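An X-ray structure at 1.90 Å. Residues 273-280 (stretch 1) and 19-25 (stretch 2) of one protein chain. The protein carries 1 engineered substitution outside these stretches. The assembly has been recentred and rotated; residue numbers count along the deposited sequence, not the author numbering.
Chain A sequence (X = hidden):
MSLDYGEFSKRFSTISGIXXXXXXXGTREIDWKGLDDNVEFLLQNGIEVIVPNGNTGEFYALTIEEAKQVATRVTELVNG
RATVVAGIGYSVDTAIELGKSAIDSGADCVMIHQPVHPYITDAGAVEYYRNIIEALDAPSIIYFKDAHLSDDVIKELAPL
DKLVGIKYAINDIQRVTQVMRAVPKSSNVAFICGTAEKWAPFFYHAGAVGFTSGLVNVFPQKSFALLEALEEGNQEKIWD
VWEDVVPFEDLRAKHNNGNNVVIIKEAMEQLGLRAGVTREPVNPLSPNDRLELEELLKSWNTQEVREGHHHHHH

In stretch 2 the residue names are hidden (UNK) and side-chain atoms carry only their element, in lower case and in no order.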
# COMPACT_ATOMS: atom_id res chain seq x y z
N LEU A 273 -5.28 -4.37 -30.04
CA LEU A 273 -5.29 -5.48 -29.09
C LEU A 273 -6.33 -5.21 -28.02
O LEU A 273 -6.56 -4.07 -27.64
CB LEU A 273 -3.90 -5.66 -28.46
CG LEU A 273 -2.76 -6.08 -29.39
CD1 LEU A 273 -1.48 -6.23 -28.60
CD2 LEU A 273 -3.11 -7.38 -30.08
N ARG A 274 -6.98 -6.28 -27.55
CA ARG A 274 -8.02 -6.17 -26.54
C ARG A 274 -7.44 -5.88 -25.16
O ARG A 274 -6.81 -6.74 -24.55
CB ARG A 274 -8.83 -7.47 -26.51
CG ARG A 274 -10.17 -7.35 -25.82
CD ARG A 274 -11.00 -8.60 -26.05
NE ARG A 274 -12.34 -8.47 -25.50
CZ ARG A 274 -13.28 -9.42 -25.57
NH1 ARG A 274 -13.01 -10.57 -26.18
NH2 ARG A 274 -14.47 -9.22 -25.03
N ALA A 275 -7.66 -4.67 -24.66
CA ALA A 275 -7.14 -4.28 -23.35
C ALA A 275 -8.13 -3.51 -22.46
O ALA A 275 -8.09 -3.63 -21.24
CB ALA A 275 -5.86 -3.45 -23.54
N GLY A 276 -9.02 -2.73 -23.08
CA GLY A 276 -9.99 -1.98 -22.30
C GLY A 276 -9.39 -0.81 -21.55
O GLY A 276 -8.35 -0.28 -21.95
N VAL A 277 -10.03 -0.41 -20.46
CA VAL A 277 -9.58 0.70 -19.63
C VAL A 277 -9.18 0.21 -18.24
O VAL A 277 -9.58 -0.88 -17.83
CB VAL A 277 -10.69 1.75 -19.45
CG1 VAL A 277 -11.09 2.32 -20.80
CG2 VAL A 277 -11.89 1.13 -18.75
N THR A 278 -8.41 1.02 -17.53
CA THR A 278 -7.96 0.67 -16.18
C THR A 278 -9.07 0.90 -15.15
O THR A 278 -9.96 1.73 -15.37
CB THR A 278 -6.73 1.52 -15.77
OG1 THR A 278 -7.03 2.91 -15.96
CG2 THR A 278 -5.51 1.15 -16.59
N ARG A 279 -9.03 0.16 -14.05
CA ARG A 279 -10.01 0.34 -12.98
C ARG A 279 -9.56 1.50 -12.10
O ARG A 279 -8.42 1.96 -12.21
CB ARG A 279 -10.13 -0.91 -12.11
CG ARG A 279 -11.04 -1.99 -12.66
CD ARG A 279 -11.29 -3.07 -11.61
NE ARG A 279 -12.21 -4.09 -12.10
CZ ARG A 279 -12.61 -5.14 -11.40
NH1 ARG A 279 -12.17 -5.34 -10.17
NH2 ARG A 279 -13.46 -6.01 -11.94
N GLU A 280 -10.46 1.97 -11.24
CA GLU A 280 -10.13 3.04 -10.31
C GLU A 280 -8.99 2.46 -9.47
O GLU A 280 -8.95 1.26 -9.24
CB GLU A 280 -11.33 3.35 -9.39
CG GLU A 280 -12.66 3.60 -10.11
CD GLU A 280 -13.48 2.33 -10.32
OE1 GLU A 280 -12.97 1.37 -10.92
OE2 GLU A 280 -14.66 2.30 -9.89
N UNK A 19 1.50 -9.91 -17.11
CA UNK A 19 0.34 -9.70 -17.97
C UNK A 19 -0.65 -8.68 -17.41
O UNK A 19 -0.60 -8.34 -16.23
n UNK A 19 -2.31 -11.40 -16.70
o UNK A 19 -0.27 -12.05 -16.00
c UNK A 19 -0.41 -11.02 -18.16
c UNK A 19 -1.00 -11.54 -16.86
N UNK A 20 -1.54 -8.20 -18.26
CA UNK A 20 -2.56 -7.27 -17.79
C UNK A 20 -3.82 -8.08 -17.55
O UNK A 20 -3.86 -9.29 -17.82
c UNK A 20 -3.43 -6.89 -20.11
c UNK A 20 -1.72 -5.31 -19.13
c UNK A 20 -4.23 -5.98 -21.01
c UNK A 20 -2.92 -6.21 -18.84
N UNK A 21 -4.84 -7.41 -17.03
CA UNK A 21 -6.14 -8.02 -16.80
C UNK A 21 -7.11 -7.03 -17.43
O UNK A 21 -7.44 -6.00 -16.83
c UNK A 21 -7.97 -8.56 -15.18
c UNK A 21 -5.63 -9.20 -14.62
c UNK A 21 -6.51 -8.15 -15.30
N UNK A 22 -7.56 -7.31 -18.66
CA UNK A 22 -8.49 -6.38 -19.30
C UNK A 22 -9.85 -6.39 -18.62
O UNK A 22 -10.29 -7.41 -18.09
c UNK A 22 -8.55 -6.89 -20.75
c UNK A 22 -7.18 -8.41 -19.56
c UNK A 22 -8.26 -8.34 -20.62
N UNK A 23 -10.51 -5.24 -18.60
CA UNK A 23 -11.82 -5.13 -17.98
C UNK A 23 -12.84 -4.75 -19.05
O UNK A 23 -12.48 -4.26 -20.12
c UNK A 23 -10.00 -5.83 -13.99
c UNK A 23 -8.93 -4.98 -13.76
c UNK A 23 -8.79 -3.83 -14.53
c UNK A 23 -10.93 -5.54 -14.99
c UNK A 23 -11.79 -4.08 -16.86
c UNK A 23 -9.72 -3.54 -15.53
c UNK A 23 -10.80 -4.39 -15.77
N UNK A 24 -14.12 -4.99 -18.77
CA UNK A 24 -15.17 -4.70 -19.74
C UNK A 24 -15.72 -3.28 -19.72
O UNK A 24 -15.55 -2.53 -18.76
c UNK A 24 -16.03 -7.31 -21.44
c UNK A 24 -16.11 -7.15 -19.93
c UNK A 24 -17.24 -7.98 -19.36
c UNK A 24 -16.33 -5.68 -19.55
N UNK A 25 -16.39 -2.94 -20.82
CA UNK A 25 -17.04 -1.67 -21.10
C UNK A 25 -17.13 -0.67 -19.93
O UNK A 25 -16.19 0.08 -19.66
o UNK A 25 -19.09 0.71 -24.09
c UNK A 25 -18.59 -0.29 -23.53
o UNK A 25 -17.63 -0.93 -24.01
c UNK A 25 -19.17 -0.73 -22.19
c UNK A 25 -18.46 -1.94 -21.61
O HOH W 1 -9.20 -2.93 -19.02
O HOH W 2 -12.79 -1.75 -20.22

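Position 19 carries four side-chain atoms: two carbons in line, the second bonded to one oxygen and one nitrogen. The side chain makes no contact with stretch 1. A carboxamide one carbon from the backbone identifies Asn 19; its ND2 donates to the backbone O of position 20 over 2.8 Å, a bond made within the stretch.

Position 20 has four carbons, forked at the first, with one arm two carbons long. Its CA-to-CB bond points toward stretch 1, and the end of the longer arm lies 3.9 Å from Ala 275 CB. Beta-branching with unequal arms defines Ile 20, and the atom in question is CD1.

Position 21 shows one carbon bearing two more. CA-to-CB points away, and the side chain makes no contact with stretch 1. This is Val 21.

Position 22 has three carbons that close a ring onto the backbone N, which therefore has no hydrogen to donate. CB lies 3.3 Å from Ala 275 O, and CA lies 3.4 Å from the same oxygen in a CA-H...O contact. The closed ring is Pro 22.

Position 23 presents one carbon followed by a six-carbon ring. CA-to-CB points sideways, but the ring comes nearer, with Arg 279 over one face and Val 277 O at its edge. This is Phe 23; CE1 is 3.4 Å from Arg 279 NE, and CD2 is 3.5 Å from Val 277 O.

Position 24 has four carbons forked at the second. Although CA-to-CB points away, one terminal carbon lies 4.4 Å from Arg 274 NH2. This is Leu 24, touching through CD2.

Position 25 has three carbons in line, the third carrying two oxygens; its CA-to-CB bond points away and the side chain makes no contact with stretch 1. The carboxylate identifies Glu 25.

The contact centres on Phe 23, which has the largest covered area. The Arg 279 guanidinium lies flat on its ring, with centres 4.4 Å apart and planes at 22°, while Arg 279 CG sits 3.6 Å from the ring centroid, so aliphatic stem and charged end both meet the aromatic face. No direct hydrogen bond joins the stretches; water does so instead. Water 1 accepts from Phe 23 N (2.7 Å) and donates to Ala 275 O (2.6 Å) and Val 277 O (2.4 Å). Water 2 donates to Phe 23 O (2.5 Å) and accepts from Val 277 N (3.1 Å). Gly 276 permits the close backbone approach: an ideal CB there would lie 2.5 Å from Phe 23 O, a clash.

Stretch 2 (19-25) NIVPFLE
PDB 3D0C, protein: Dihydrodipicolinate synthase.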